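Local coordinates for mandelate racemase / muconate lactonizing enzyme family protein (Agrobacterium tumefaciens, PDB 4DXK), which is an enolase-superfamily protein of the mandelate racemase subgroup, probably a lyase or racemase, with a metal site in its barrel domain, at residues M1-A12 and Y48-Q60. Residues are numbered along the deposited sequence; the frame is centred on the assembly and turned at random.
Sequences MKITKLETVRVA and YIAPRVIGRDPLQ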
loop_
_atom_site.group_PDB
_atom_site.type_symbol
_atom_site.label_atom_id
_atom_site.label_comp_id
_atom_site.label_asym_id
_atom_site.label_seq_id
_atom_site.Cartn_x
_atom_site.Cartn_y
_atom_site.Cartn_z
ATOM N N MET A 1 49.799 -14.551 3.183
ATOM C CA MET A 1 50.278 -14.034 4.463
ATOM C C MET A 1 49.231 -14.252 5.548
ATOM O O MET A 1 48.092 -14.634 5.259
ATOM C CB MET A 1 50.712 -12.567 4.343
ATOM C CG MET A 1 49.605 -11.537 4.498
ATOM S SD MET A 1 50.087 -9.862 3.987
ATOM C CE MET A 1 49.744 -9.949 2.235
ATOM N N LYS A 2 49.642 -14.050 6.797
ATOM C CA LYS A 2 48.786 -14.242 7.959
ATOM C C LYS A 2 48.945 -13.088 8.929
ATOM O O LYS A 2 50.036 -12.536 9.087
ATOM C CB LYS A 2 49.152 -15.540 8.685
ATOM C CG LYS A 2 48.928 -16.807 7.878
ATOM C CD LYS A 2 49.365 -18.038 8.660
ATOM C CE LYS A 2 48.935 -19.321 7.958
ATOM N NZ LYS A 2 49.375 -20.540 8.696
ATOM N N ILE A 3 47.848 -12.750 9.594
ATOM C CA ILE A 3 47.858 -11.759 10.659
ATOM C C ILE A 3 48.603 -12.334 11.858
ATOM O O ILE A 3 48.341 -13.466 12.283
ATOM C CB ILE A 3 46.423 -11.385 11.061
ATOM C CG1 ILE A 3 45.708 -10.702 9.888
ATOM C CG2 ILE A 3 46.423 -10.506 12.308
ATOM C CD1 ILE A 3 44.214 -10.523 10.092
ATOM N N THR A 4 49.545 -11.565 12.392
ATOM C CA THR A 4 50.333 -12.013 13.531
ATOM C C THR A 4 50.010 -11.261 14.814
ATOM O O THR A 4 50.128 -11.821 15.906
ATOM C CB THR A 4 51.829 -11.843 13.258
ATOM O OG1 THR A 4 52.046 -10.513 12.774
ATOM C CG2 THR A 4 52.315 -12.868 12.234
ATOM N N LYS A 5 49.706 -9.970 14.705
ATOM C CA LYS A 5 49.447 -9.150 15.891
ATOM C C LYS A 5 48.369 -8.118 15.622
ATOM O O LYS A 5 48.251 -7.609 14.508
ATOM C CB LYS A 5 50.705 -8.392 16.331
ATOM C CG LYS A 5 51.945 -9.229 16.524
ATOM C CD LYS A 5 53.179 -8.353 16.680
ATOM C CE LYS A 5 52.993 -7.309 17.770
ATOM N NZ LYS A 5 54.247 -6.534 18.032
ATOM N N LEU A 6 47.596 -7.802 16.653
ATOM C CA LEU A 6 46.704 -6.652 16.625
ATOM C C LEU A 6 47.194 -5.654 17.643
ATOM O O LEU A 6 47.384 -5.989 18.821
ATOM C CB LEU A 6 45.269 -7.023 16.985
ATOM C CG LEU A 6 44.439 -7.874 16.042
ATOM C CD1 LEU A 6 42.958 -7.760 16.425
ATOM C CD2 LEU A 6 44.678 -7.483 14.585
ATOM N N GLU A 7 47.392 -4.424 17.199
ATOM C CA GLU A 7 47.901 -3.361 18.050
ATOM C C GLU A 7 46.867 -2.245 18.078
ATOM O O GLU A 7 46.345 -1.852 17.031
ATOM C CB GLU A 7 49.233 -2.851 17.494
ATOM C CG GLU A 7 49.766 -1.603 18.177
ATOM C CD GLU A 7 51.042 -1.087 17.535
ATOM O OE1 GLU A 7 51.419 -1.566 16.442
ATOM O OE2 GLU A 7 51.676 -0.190 18.123
ATOM N N THR A 8 46.552 -1.743 19.263
ATOM C CA THR A 8 45.726 -0.552 19.368
ATOM C C THR A 8 46.555 0.593 19.924
ATOM O O THR A 8 47.438 0.384 20.762
ATOM C CB THR A 8 44.502 -0.787 20.251
ATOM O OG1 THR A 8 44.913 -1.405 21.477
ATOM C CG2 THR A 8 43.494 -1.686 19.539
ATOM N N VAL A 9 46.266 1.806 19.457
ATOM C CA VAL A 9 47.000 3.001 19.853
ATOM C C VAL A 9 46.003 4.086 20.215
ATOM O O VAL A 9 45.039 4.330 19.476
ATOM C CB VAL A 9 47.896 3.512 18.707
ATOM C CG1 VAL A 9 48.704 4.726 19.148
ATOM C CG2 VAL A 9 48.821 2.415 18.217
ATOM N N ARG A 10 46.244 4.731 21.353
ATOM C CA ARG A 10 45.471 5.890 21.778
ATOM C C ARG A 10 46.422 7.014 22.160
ATOM O O ARG A 10 47.585 6.770 22.505
ATOM C CB ARG A 10 44.564 5.560 22.969
ATOM C CG ARG A 10 43.425 4.618 22.611
ATOM C CD ARG A 10 42.436 4.406 23.755
ATOM N NE ARG A 10 43.011 3.646 24.862
ATOM C CZ ARG A 10 43.373 4.172 26.027
ATOM N NH1 ARG A 10 43.218 5.471 26.250
ATOM N NH2 ARG A 10 43.890 3.397 26.970
ATOM N N VAL A 11 45.922 8.244 22.106
ATOM C CA VAL A 11 46.682 9.404 22.563
ATOM C C VAL A 11 45.846 10.240 23.527
ATOM O O VAL A 11 44.670 10.517 23.278
ATOM C CB VAL A 11 47.204 10.266 21.389
ATOM C CG1 VAL A 11 48.188 9.473 20.547
ATOM C CG2 VAL A 11 46.059 10.780 20.527
ATOM N N ALA A 12 46.455 10.640 24.639
ATOM C CA ALA A 12 45.714 11.318 25.697
ATOM C C ALA A 12 45.191 12.675 25.247
ATOM O O ALA A 12 44.197 13.173 25.779
ATOM C CB ALA A 12 46.583 11.471 26.941
ATOM N N TYR A 48 37.506 -9.583 21.447
ATOM C CA TYR A 48 36.662 -10.235 20.442
ATOM C C TYR A 48 37.352 -10.430 19.090
ATOM O O TYR A 48 37.340 -11.531 18.536
ATOM C CB TYR A 48 35.371 -9.431 20.248
ATOM C CG TYR A 48 34.310 -10.174 19.468
ATOM C CD1 TYR A 48 34.244 -10.108 18.078
ATOM C CD2 TYR A 48 33.377 -10.959 20.131
ATOM C CE1 TYR A 48 33.277 -10.801 17.374
ATOM C CE2 TYR A 48 32.406 -11.654 19.440
ATOM C CZ TYR A 48 32.358 -11.568 18.066
ATOM O OH TYR A 48 31.383 -12.275 17.397
ATOM N N ILE A 49 37.943 -9.370 18.547
ATOM C CA ILE A 49 38.542 -9.478 17.220
ATOM C C ILE A 49 39.806 -10.343 17.243
ATOM O O ILE A 49 39.939 -11.270 16.439
ATOM C CB ILE A 49 38.845 -8.106 16.575
ATOM C CG1 ILE A 49 37.566 -7.275 16.454
ATOM C CG2 ILE A 49 39.481 -8.298 15.204
ATOM C CD1 ILE A 49 37.750 -5.965 15.711
ATOM N N ALA A 50 40.719 -10.053 18.164
ATOM C CA ALA A 50 42.005 -10.751 18.205
ATOM C C ALA A 50 41.918 -12.288 18.173
ATOM O O ALA A 50 42.558 -12.908 17.325
ATOM C CB ALA A 50 42.836 -10.270 19.382
ATOM N N PRO A 51 41.118 -12.909 19.064
ATOM C CA PRO A 51 41.103 -14.379 19.005
ATOM C C PRO A 51 40.518 -14.924 17.703
ATOM O O PRO A 51 40.795 -16.077 17.356
ATOM C CB PRO A 51 40.233 -14.780 20.206
ATOM C CG PRO A 51 39.428 -13.569 20.527
ATOM C CD PRO A 51 40.302 -12.396 20.180
ATOM N N ARG A 52 39.735 -14.118 16.988
ATOM C CA ARG A 52 39.133 -14.559 15.740
ATOM C C ARG A 52 39.996 -14.315 14.508
ATOM O O ARG A 52 39.742 -14.900 13.453
ATOM C CB ARG A 52 37.779 -13.888 15.542
ATOM C CG ARG A 52 36.730 -14.434 16.478
ATOM C CD ARG A 52 35.461 -13.603 16.472
ATOM N NE ARG A 52 34.427 -14.233 17.288
ATOM C CZ ARG A 52 34.407 -14.220 18.614
ATOM N NH1 ARG A 52 35.357 -13.595 19.296
ATOM N NH2 ARG A 52 33.426 -14.831 19.270
ATOM N N VAL A 53 41.003 -13.451 14.611
ATOM C CA VAL A 53 41.742 -13.078 13.402
ATOM C C VAL A 53 43.242 -13.375 13.416
ATOM O O VAL A 53 43.855 -13.416 12.354
ATOM C CB VAL A 53 41.515 -11.601 13.002
ATOM C CG1 VAL A 53 40.028 -11.295 12.916
ATOM C CG2 VAL A 53 42.220 -10.660 13.972
ATOM N N ILE A 54 43.849 -13.559 14.584
ATOM C CA ILE A 54 45.259 -13.941 14.605
ATOM C C ILE A 54 45.404 -15.274 13.883
ATOM O O ILE A 54 44.672 -16.229 14.175
ATOM C CB ILE A 54 45.819 -14.074 16.038
ATOM C CG1 ILE A 54 45.720 -12.744 16.783
ATOM C CG2 ILE A 54 47.268 -14.583 16.013
ATOM C CD1 ILE A 54 46.541 -11.643 16.173
ATOM N N GLY A 55 46.335 -15.329 12.934
ATOM C CA GLY A 55 46.561 -16.533 12.156
ATOM C C GLY A 55 45.789 -16.566 10.847
ATOM O O GLY A 55 46.024 -17.446 10.018
ATOM N N ARG A 56 44.869 -15.619 10.651
ATOM C CA ARG A 56 44.025 -15.596 9.452
ATOM C C ARG A 56 44.667 -14.825 8.299
ATOM O O ARG A 56 45.492 -13.931 8.510
ATOM C CB ARG A 56 42.668 -14.975 9.779
ATOM C CG ARG A 56 41.823 -15.788 10.755
ATOM C CD ARG A 56 41.124 -16.939 10.043
ATOM N NE ARG A 56 40.313 -16.431 8.938
ATOM C CZ ARG A 56 39.020 -16.127 9.012
ATOM N NH1 ARG A 56 38.336 -16.314 10.140
ATOM N NH2 ARG A 56 38.395 -15.648 7.944
ATOM N N ASP A 57 44.242 -15.152 7.083
ATOM C CA ASP A 57 44.706 -14.481 5.877
ATOM C C ASP A 57 43.970 -13.140 5.758
ATOM O O ASP A 57 42.751 -13.113 5.584
ATOM C CB ASP A 57 44.385 -15.389 4.686
ATOM C CG ASP A 57 44.860 -14.838 3.361
ATOM O OD1 ASP A 57 45.220 -13.647 3.271
ATOM O OD2 ASP A 57 44.862 -15.630 2.389
ATOM N N PRO A 58 44.699 -12.012 5.848
ATOM C CA PRO A 58 44.034 -10.704 5.827
ATOM C C PRO A 58 43.424 -10.360 4.471
ATOM O O PRO A 58 42.599 -9.448 4.417
ATOM C CB PRO A 58 45.181 -9.738 6.147
ATOM C CG PRO A 58 46.404 -10.441 5.572
ATOM C CD PRO A 58 46.170 -11.892 5.896
ATOM N N LEU A 59 43.830 -11.048 3.404
ATOM C CA LEU A 59 43.314 -10.733 2.072
ATOM C C LEU A 59 41.884 -11.225 1.840
ATOM O O LEU A 59 41.249 -10.827 0.858
ATOM C CB LEU A 59 44.231 -11.285 0.975
ATOM C CG LEU A 59 45.656 -10.740 0.911
ATOM C CD1 LEU A 59 46.403 -11.331 -0.285
ATOM C CD2 LEU A 59 45.643 -9.229 0.851
ATOM N N GLN A 60 41.378 -12.105 2.704
ATOM C CA GLN A 60 39.982 -12.549 2.589
ATOM C C GLN A 60 39.080 -11.520 3.252
ATOM O O GLN A 60 38.498 -11.770 4.310
ATOM C CB GLN A 60 39.807 -13.924 3.228
ATOM C CG GLN A 60 40.629 -15.023 2.552
ATOM C CD GLN A 60 40.445 -16.359 3.214
ATOM O OE1 GLN A 60 40.941 -16.587 4.315
ATOM N NE2 GLN A 60 39.704 -17.250 2.569
HETATM O O HOH W 1 47.677 -13.284 2.036
HETATM O O HOH W 2 47.430 -19.699 10.809
#
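Ile3 clasps the type II turn that runs from Val53 to Arg56 with both of its backbone polar groups, as a neighbouring strand would, although its partner is the loop leaving a helix. Ile3 N donates to Arg56 O (2.8 Å, N-H...O 167°), and Gly55 N donates to Ile3 O. Gly55 takes up the positive phi that suits this place in the turn. The flanking backbone follows the same line, Asp57 CA bringing a C-H contact to Met1 O at 3.4 Å.

Side chains fill in around the clasp. Ile3 sets CB over Val53 O (3.5 Å), while the Ile3 and Pro58 side chains run past each other in opposite directions, Ile3 CG1 touching Pro58 CB. Ile54, bent at chi2 (-63°), brings CD1 across to Thr4 O at 3.6 Å, crossing Ile3 at about a right angle. Met1 lies across the proline ring, CG to Pro58 CG 3.5 Å. Further along the strand, Leu6 lays CD1 against the last helical turn, 3.6 Å from Ala50 CA, touching Ile49 CG2 and Val53 CG2 too. Two waters add bridges, Met1 N to Asp57 OD1 and Lys2 NZ to Gly55 O. The same Asp57 OD1 accepts from Leu59 N in an Asx turn.

The contact ties a strand start to the loop after a helix within the N-terminal capping domain of the enolase superfamily. Strand 3-11, running nearly antiparallel to the short helical segment 48-53 (170°), lies between strands 17-24 and 390-396, while Val53 and Arg56 rest on helix 61-68, where Arg56 forms a salt bridge with Asp67.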